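Local coordinates for protein DNA primase (Aquifex aeolicus, PDB 2AU3) that synthesises the short RNA primers from which DNA polymerase starts during DNA replication, and carries a zinc-binding domain ahead of its RNA polymerase core, at residues 4-9 with 93-98; 9-14 with 64-69. One frame throughout, in Å; residues are numbered along the deposited sequence.

Contact 1: 4-9 with 93-98; sequences SSDIDE and KLDLEK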
ATOM      1  N   SER A   4       6.187  25.836 -10.114  1.00 54.38           N
ATOM      2  CA  SER A   4       5.736  27.018  -9.358  1.00 52.34           C
ATOM      3  C   SER A   4       4.204  27.119  -9.235  1.00 50.46           C
ATOM      4  O   SER A   4       3.532  27.410 -10.228  1.00 50.95           O
ATOM      5  CB  SER A   4       6.241  28.277 -10.063  1.00 52.99           C
ATOM      6  OG  SER A   4       5.900  28.251 -11.450  1.00 53.77           O
ATOM      7  N   SER A   5       3.646  26.915  -8.035  1.00 46.90           N
ATOM      8  CA  SER A   5       2.179  26.955  -7.891  1.00 43.67           C
ATOM      9  C   SER A   5       1.665  27.497  -6.551  1.00 41.30           C
ATOM     10  O   SER A   5       2.182  27.153  -5.498  1.00 39.91           O
ATOM     11  CB  SER A   5       1.552  25.587  -8.210  1.00 43.83           C
ATOM     12  OG  SER A   5       1.349  24.794  -7.052  1.00 42.99           O
ATOM     13  N   ASP A   6       0.630  28.335  -6.611  1.00 38.55           N
ATOM     14  CA  ASP A   6       0.068  28.981  -5.418  1.00 36.08           C
ATOM     15  C   ASP A   6      -0.248  27.982  -4.316  1.00 34.59           C
ATOM     16  O   ASP A   6       0.011  28.240  -3.134  1.00 33.07           O
ATOM     17  CB  ASP A   6      -1.213  29.743  -5.754  1.00 36.28           C
ATOM     18  CG  ASP A   6      -0.975  30.924  -6.671  1.00 37.01           C
ATOM     19  OD1 ASP A   6       0.201  31.271  -6.898  1.00 34.49           O
ATOM     20  OD2 ASP A   6      -1.916  31.566  -7.213  1.00 38.08           O
ATOM     21  N   ILE A   7      -0.836  26.853  -4.714  1.00 32.43           N
ATOM     22  CA  ILE A   7      -1.312  25.857  -3.779  1.00 31.10           C
ATOM     23  C   ILE A   7      -0.164  25.120  -3.073  1.00 30.85           C
ATOM     24  O   ILE A   7      -0.244  24.844  -1.883  1.00 30.06           O
ATOM     25  CB  ILE A   7      -2.278  24.857  -4.488  1.00 31.42           C
ATOM     26  CG1 ILE A   7      -3.037  24.037  -3.460  1.00 31.22           C
ATOM     27  CG2 ILE A   7      -1.537  23.972  -5.459  1.00 30.29           C
ATOM     28  CD1 ILE A   7      -4.075  24.852  -2.740  1.00 32.80           C
ATOM     29  N   ASP A   8       0.889  24.797  -3.813  1.00 30.40           N
ATOM     30  CA  ASP A   8       2.057  24.172  -3.216  1.00 30.57           C
ATOM     31  C   ASP A   8       2.733  25.175  -2.249  1.00 29.53           C
ATOM     32  O   ASP A   8       3.101  24.829  -1.125  1.00 29.32           O
ATOM     33  CB  ASP A   8       3.022  23.738  -4.326  1.00 31.44           C
ATOM     34  CG  ASP A   8       4.282  23.065  -3.795  1.00 34.69           C
ATOM     35  OD1 ASP A   8       4.187  22.122  -2.958  1.00 38.27           O
ATOM     36  OD2 ASP A   8       5.423  23.402  -4.188  1.00 39.31           O
ATOM     37  N   GLU A   9       2.870  26.415  -2.700  1.00 27.73           N
ATOM     38  CA  GLU A   9       3.423  27.483  -1.871  1.00 26.98           C
ATOM     39  C   GLU A   9       2.564  27.707  -0.627  1.00 25.94           C
ATOM     40  O   GLU A   9       3.078  27.902   0.466  1.00 25.42           O
ATOM     41  CB  GLU A   9       3.551  28.781  -2.702  1.00 27.02           C
ATOM     42  CG  GLU A   9       4.630  28.717  -3.777  1.00 26.59           C
ATOM     43  CD  GLU A   9       6.030  28.397  -3.228  1.00 30.89           C
ATOM     44  OE1 GLU A   9       6.475  29.045  -2.228  1.00 30.88           O
ATOM     45  OE2 GLU A   9       6.714  27.529  -3.826  1.00 27.35           O
ATOM     46  N   LYS A  93      -1.114  34.358  -2.077  1.00 31.73           N
ATOM     47  CA  LYS A  93      -1.993  34.487  -3.220  1.00 34.76           C
ATOM     48  C   LYS A  93      -2.529  33.097  -3.600  1.00 35.70           C
ATOM     49  O   LYS A  93      -1.856  32.084  -3.396  1.00 35.36           O
ATOM     50  CB  LYS A  93      -1.255  35.179  -4.373  1.00 35.49           C
ATOM     51  CG  LYS A  93      -1.041  34.349  -5.643  1.00 39.53           C
ATOM     52  CD  LYS A  93       0.437  34.313  -6.058  1.00 47.06           C
ATOM     53  CE  LYS A  93       0.743  35.277  -7.208  1.00 49.27           C
ATOM     54  NZ  LYS A  93       1.831  36.262  -6.850  1.00 52.52           N
ATOM     55  N   LEU A  94      -3.764  33.055  -4.081  1.00 37.34           N
ATOM     56  CA  LEU A  94      -4.324  31.839  -4.664  1.00 39.79           C
ATOM     57  C   LEU A  94      -5.474  32.171  -5.611  1.00 41.82           C
ATOM     58  O   LEU A  94      -6.600  32.388  -5.171  1.00 41.53           O
ATOM     59  CB  LEU A  94      -4.779  30.855  -3.575  1.00 38.99           C
ATOM     60  CG  LEU A  94      -5.368  29.508  -4.024  1.00 38.24           C
ATOM     61  CD1 LEU A  94      -4.277  28.505  -4.331  1.00 35.49           C
ATOM     62  CD2 LEU A  94      -6.273  28.983  -2.948  1.00 38.21           C
ATOM     63  N   ASP A  95      -5.180  32.217  -6.906  1.00 44.97           N
ATOM     64  CA  ASP A  95      -6.217  32.415  -7.919  1.00 48.74           C
ATOM     65  C   ASP A  95      -6.740  31.050  -8.341  1.00 50.32           C
ATOM     66  O   ASP A  95      -5.983  30.233  -8.867  1.00 49.88           O
ATOM     67  CB  ASP A  95      -5.688  33.200  -9.131  1.00 49.29           C
ATOM     68  CG  ASP A  95      -4.167  33.358  -9.116  0.50 52.31           C
ATOM     69  OD1 ASP A  95      -3.467  32.337  -9.285  0.50 56.20           O
ATOM     70  OD2 ASP A  95      -3.581  34.458  -8.939  0.50 54.76           O
ATOM     71  N   LEU A  96      -8.025  30.800  -8.088  1.00 53.16           N
ATOM     72  CA  LEU A  96      -8.619  29.479  -8.321  1.00 56.64           C
ATOM     73  C   LEU A  96      -8.637  29.096  -9.795  1.00 58.48           C
ATOM     74  O   LEU A  96      -8.881  27.937 -10.132  1.00 58.50           O
ATOM     75  CB  LEU A  96     -10.037  29.386  -7.749  1.00 56.81           C
ATOM     76  CG  LEU A  96     -10.283  29.849  -6.316  1.00 58.52           C
ATOM     77  CD1 LEU A  96     -11.606  30.598  -6.253  1.00 60.56           C
ATOM     78  CD2 LEU A  96     -10.271  28.671  -5.341  1.00 59.37           C
ATOM     79  N   GLU A  97      -8.383  30.081 -10.660  1.00 70.94           N
ATOM     80  CA  GLU A  97      -8.315  29.875 -12.105  1.00 73.12           C
ATOM     81  C   GLU A  97      -6.968  29.317 -12.548  1.00 72.79           C
ATOM     82  O   GLU A  97      -6.862  28.706 -13.609  1.00 73.61           O
ATOM     83  CB  GLU A  97      -8.608  31.186 -12.850  1.00 74.27           C
ATOM     84  CG  GLU A  97     -10.093  31.502 -13.032  0.50 78.59           C
ATOM     85  CD  GLU A  97     -10.962  30.259 -13.168  0.50 83.43           C
ATOM     86  OE1 GLU A  97     -10.955  29.633 -14.255  0.50 85.00           O
ATOM     87  OE2 GLU A  97     -11.653  29.911 -12.184  0.50 84.69           O
ATOM     88  N   LYS A  98      -5.942  29.537 -11.736  1.00 71.85           N
ATOM     89  CA  LYS A  98      -4.610  29.034 -12.031  1.00 70.64           C
ATOM     90  C   LYS A  98      -4.361  27.655 -11.424  1.00 68.09           C
ATOM     91  O   LYS A  98      -3.278  27.092 -11.594  1.00 68.28           O
ATOM     92  CB  LYS A  98      -3.546  30.009 -11.524  1.00 72.00           C
ATOM     93  CG  LYS A  98      -3.134  31.104 -12.513  1.00 76.04           C
ATOM     94  CD  LYS A  98      -1.784  31.718 -12.107  1.00 82.42           C
ATOM     95  CE  LYS A  98      -1.532  33.062 -12.792  1.00 85.48           C
ATOM     96  NZ  LYS A  98      -1.637  34.214 -11.847  1.00 87.02           N
TER
HETATM   97  O   HOH W   1       0.258  30.848  -2.430  1.00 21.92           O
HETATM   98  O   HOH W   2      -3.443  29.064  -8.069  1.00 28.69           O

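Contact 2: 9-14 with 64-69; sequences ELRREI and GGDAIK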
ATOM      1  N   GLU A   9       2.870  26.415  -2.700  1.00 27.73           N
ATOM      2  CA  GLU A   9       3.423  27.483  -1.871  1.00 26.98           C
ATOM      3  C   GLU A   9       2.564  27.707  -0.627  1.00 25.94           C
ATOM      4  O   GLU A   9       3.078  27.902   0.466  1.00 25.42           O
ATOM      5  CB  GLU A   9       3.551  28.781  -2.702  1.00 27.02           C
ATOM      6  CG  GLU A   9       4.630  28.717  -3.777  1.00 26.59           C
ATOM      7  CD  GLU A   9       6.030  28.397  -3.228  1.00 30.89           C
ATOM      8  OE1 GLU A   9       6.475  29.045  -2.228  1.00 30.88           O
ATOM      9  OE2 GLU A   9       6.714  27.529  -3.826  1.00 27.35           O
ATOM     10  N   LEU A  10       1.250  27.648  -0.786  1.00 25.30           N
ATOM     11  CA  LEU A  10       0.366  27.756   0.373  1.00 24.52           C
ATOM     12  C   LEU A  10       0.624  26.612   1.334  1.00 24.43           C
ATOM     13  O   LEU A  10       0.768  26.826   2.531  1.00 23.93           O
ATOM     14  CB  LEU A  10      -1.106  27.765  -0.040  1.00 23.79           C
ATOM     15  CG  LEU A  10      -2.118  27.778   1.107  1.00 24.85           C
ATOM     16  CD1 LEU A  10      -1.869  28.944   2.085  1.00 22.70           C
ATOM     17  CD2 LEU A  10      -3.562  27.783   0.594  1.00 26.15           C
ATOM     18  N   ARG A  11       0.666  25.389   0.816  1.00 23.92           N
ATOM     19  CA  ARG A  11       0.813  24.251   1.700  1.00 24.83           C
ATOM     20  C   ARG A  11       2.117  24.312   2.493  1.00 24.78           C
ATOM     21  O   ARG A  11       2.120  23.997   3.668  1.00 24.83           O
ATOM     22  CB  ARG A  11       0.759  22.946   0.943  1.00 24.99           C
ATOM     23  CG  ARG A  11      -0.579  22.638   0.335  1.00 26.38           C
ATOM     24  CD  ARG A  11      -0.430  21.710  -0.809  1.00 25.73           C
ATOM     25  NE  ARG A  11      -1.683  21.071  -1.141  1.00 29.01           N
ATOM     26  CZ  ARG A  11      -1.949  20.579  -2.328  1.00 26.18           C
ATOM     27  NH1 ARG A  11      -1.028  20.657  -3.297  1.00 25.00           N
ATOM     28  NH2 ARG A  11      -3.111  19.982  -2.543  1.00 27.70           N
ATOM     29  N   ARG A  12       3.207  24.704   1.836  1.00 24.92           N
ATOM     30  CA  ARG A  12       4.507  24.863   2.516  1.00 25.94           C
ATOM     31  C   ARG A  12       4.451  25.851   3.702  1.00 25.16           C
ATOM     32  O   ARG A  12       5.023  25.601   4.768  1.00 24.88           O
ATOM     33  CB  ARG A  12       5.599  25.288   1.528  1.00 26.40           C
ATOM     34  CG  ARG A  12       6.015  24.206   0.503  1.00 29.41           C
ATOM     35  CD  ARG A  12       6.786  24.792  -0.713  1.00 34.45           C
ATOM     36  NE  ARG A  12       7.152  23.771  -1.700  1.00 38.58           N
ATOM     37  CZ  ARG A  12       8.249  23.015  -1.641  1.00 41.68           C
ATOM     38  NH1 ARG A  12       9.113  23.159  -0.643  1.00 41.85           N
ATOM     39  NH2 ARG A  12       8.483  22.102  -2.587  1.00 43.17           N
ATOM     40  N   GLU A  13       3.735  26.953   3.514  1.00 24.23           N
ATOM     41  CA  GLU A  13       3.638  28.012   4.513  1.00 23.63           C
ATOM     42  C   GLU A  13       2.768  27.647   5.729  1.00 23.78           C
ATOM     43  O   GLU A  13       3.001  28.160   6.833  1.00 22.84           O
ATOM     44  CB  GLU A  13       3.093  29.282   3.853  1.00 23.82           C
ATOM     45  CG  GLU A  13       3.022  30.490   4.782  1.00 23.52           C
ATOM     46  CD  GLU A  13       4.364  31.185   4.954  1.00 24.77           C
ATOM     47  OE1 GLU A  13       5.395  30.682   4.420  1.00 25.63           O
ATOM     48  OE2 GLU A  13       4.391  32.230   5.634  1.00 23.10           O
ATOM     49  N   ILE A  14       1.760  26.788   5.534  1.00 22.89           N
ATOM     50  CA  ILE A  14       0.848  26.434   6.636  1.00 24.64           C
ATOM     51  C   ILE A  14       1.519  25.479   7.617  1.00 24.54           C
ATOM     52  O   ILE A  14       2.287  24.610   7.211  1.00 24.98           O
ATOM     53  CB  ILE A  14      -0.444  25.763   6.112  1.00 24.52           C
ATOM     54  CG1 ILE A  14      -1.301  26.764   5.343  1.00 25.84           C
ATOM     55  CG2 ILE A  14      -1.242  25.228   7.264  1.00 25.86           C
ATOM     56  CD1 ILE A  14      -2.208  26.082   4.327  1.00 28.49           C
ATOM     57  N   GLY A  64      -8.633  11.584   7.703  1.00 21.59           N
ATOM     58  CA  GLY A  64      -7.263  12.057   7.762  1.00 21.61           C
ATOM     59  C   GLY A  64      -6.966  12.987   6.618  1.00 21.60           C
ATOM     60  O   GLY A  64      -7.694  13.003   5.626  1.00 22.28           O
ATOM     61  N   GLY A  65      -5.905  13.772   6.752  1.00 21.06           N
ATOM     62  CA  GLY A  65      -5.472  14.634   5.672  1.00 21.24           C
ATOM     63  C   GLY A  65      -4.609  15.807   6.116  1.00 21.50           C
ATOM     64  O   GLY A  65      -4.107  15.844   7.250  1.00 21.02           O
ATOM     65  N   ASP A  66      -4.435  16.779   5.219  1.00 21.41           N
ATOM     66  CA  ASP A  66      -3.631  17.955   5.535  1.00 20.77           C
ATOM     67  C   ASP A  66      -4.478  19.056   6.175  1.00 20.47           C
ATOM     68  O   ASP A  66      -5.666  18.856   6.507  1.00 19.89           O
ATOM     69  CB  ASP A  66      -2.828  18.463   4.300  1.00 21.46           C
ATOM     70  CG  ASP A  66      -3.730  19.023   3.180  1.00 23.47           C
ATOM     71  OD1 ASP A  66      -4.937  19.198   3.410  1.00 23.30           O
ATOM     72  OD2 ASP A  66      -3.316  19.318   2.028  1.00 25.59           O
ATOM     73  N   ALA A  67      -3.846  20.205   6.395  1.00 19.75           N
ATOM     74  CA  ALA A  67      -4.501  21.316   7.060  1.00 18.74           C
ATOM     75  C   ALA A  67      -5.666  21.896   6.247  1.00 18.77           C
ATOM     76  O   ALA A  67      -6.729  22.167   6.796  1.00 18.88           O
ATOM     77  CB  ALA A  67      -3.475  22.405   7.383  1.00 18.99           C
ATOM     78  N   ILE A  68      -5.469  22.094   4.945  1.00 18.62           N
ATOM     79  CA  ILE A  68      -6.542  22.611   4.109  1.00 18.69           C
ATOM     80  C   ILE A  68      -7.763  21.688   4.181  1.00 19.01           C
ATOM     81  O   ILE A  68      -8.924  22.147   4.256  1.00 19.45           O
ATOM     82  CB  ILE A  68      -6.089  22.720   2.639  1.00 19.18           C
ATOM     83  CG1 ILE A  68      -4.986  23.786   2.493  1.00 19.83           C
ATOM     84  CG2 ILE A  68      -7.317  23.027   1.732  1.00 18.29           C
ATOM     85  CD1 ILE A  68      -4.253  23.749   1.138  1.00 21.34           C
ATOM     86  N   LYS A  69      -7.495  20.389   4.120  1.00 17.97           N
ATOM     87  CA  LYS A  69      -8.545  19.391   4.155  1.00 18.81           C
ATOM     88  C   LYS A  69      -9.307  19.441   5.483  1.00 18.39           C
ATOM     89  O   LYS A  69     -10.531  19.314   5.497  1.00 18.71           O
ATOM     90  CB  LYS A  69      -7.958  18.000   3.930  1.00 19.39           C
ATOM     91  CG  LYS A  69      -8.932  16.885   4.232  1.00 21.10           C
ATOM     92  CD  LYS A  69      -8.641  15.692   3.354  1.00 25.36           C
ATOM     93  CE  LYS A  69      -9.816  14.755   3.309  1.00 26.58           C
ATOM     94  NZ  LYS A  69      -9.329  13.353   3.284  1.00 27.54           N
TER

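Contact 1: 4-9 with 93-98
D6, the first residue of helix 6-13, carries this contact by setting its carboxylate over the K93 methylenes and beside D95, with its CB on L94. CG stands anti to the carbonyl carbon (chi1 -66°), and both oxygens lie over K93 CG and CD, OD2 also turning to D95. D6 OD1 rests against K93 CD at 3.2 Å; K93 is bent along its chain and crosses D6 at about a right angle, its ammonium staying clear of the carboxylate. D6 CB touches K93 O and packs on L94 CD1, the latter at 3.6 Å. D6 OD2 accepts a weak but fairly straight hydrogen bond from D95 N (3.3 Å, 162°). The same D6 OD2 lies 2.7 Å from D95 OD1, an acceptor facing an acceptor, with the two carboxylates turned 47° apart. Such a pair is likely to raise the proton affinity of one of them; K98, whose NZ makes a salt bridge to D95 OD2 but whose side chain is poorly ordered, would offset the charge in part. One water donates to both D6 O and K93 O, the latter at 2.6 Å; a second lies within donating distance of D95 O and, more weakly, D6 OD2, though it has more acceptors in reach than protons to give. S5 OG accepts from D8 N at 3.3 Å, capping the first turn, on which D6 sits. L94 runs alongside I7 in the same direction, with I7 CD1 4.0 Å from L94 CD1. The start of helix 6-13 thus meets the linker between helices 79-90 and 101-122 at the surface. I7 and L94 both rest on A83 of helix 79-90, and S5 and I7 touch E103 of helix 101-122.

Contact 2: 9-14 with 64-69
The R11 guanidinium and the D66 carboxylate are inclined 49° to each other, and both D66 OD2 and I68 CD1 approach the guanidinium obliquely. R11 NE to D66 OD2 is a long salt bridge of 4.0 Å; the stronger link runs through Y79 OH, hydrogen-bonded to both R11 NH2 and D66 OD2, while R11 NH1 pairs with E103. D66 holds the crowded position between its backbone N and carbonyl carbon (chi1 67°), so that D66 OD1 accepts from K69 N at 2.9 Å and N-caps helix 67-75. An alanine here would lose both oxygens and would probably weaken that helix start and the hold on Y79 and R11. Beneath this polar edge the helices meet through aliphatic groups. I68 CD1 reaches R11 CG at 3.9 Å and, a little farther off, L10 CD2. I14, just past the end of helix 6-13, sets CG2 on A67 CB at 3.6 Å and CD1 on I68 CG1, crossing I68 at about a right angle. Buried hydrocarbon therefore does the joining: R11 pairs its charge with E103, the Y79 hydroxyl bonds both R11 and D66, and the only direct polar link between 9-14 and 64-69 is the long salt bridge.

Overall arrangement
Both contacts use helix 6-13 and lie in the zinc-binding region, away from the zinc site itself. Contact 1 takes the capped N-terminal end of the helix to a surface loop, and contact 2 takes its last turns to the start of helix 67-75 in the interior. The chemistry follows this difference: contact 1 mixes a carboxylate, backbone groups and water with the L94 and K93 hydrocarbon, contact 2 rests chiefly on aliphatic groups. Their centres are 13 Å apart, and they join where I7 CD1 packs on I68 CD1 at 4.0 Å. Helix 79-90 underlies both, and E103 of helix 101-122 touches I7 in one and pairs with R11 in the other.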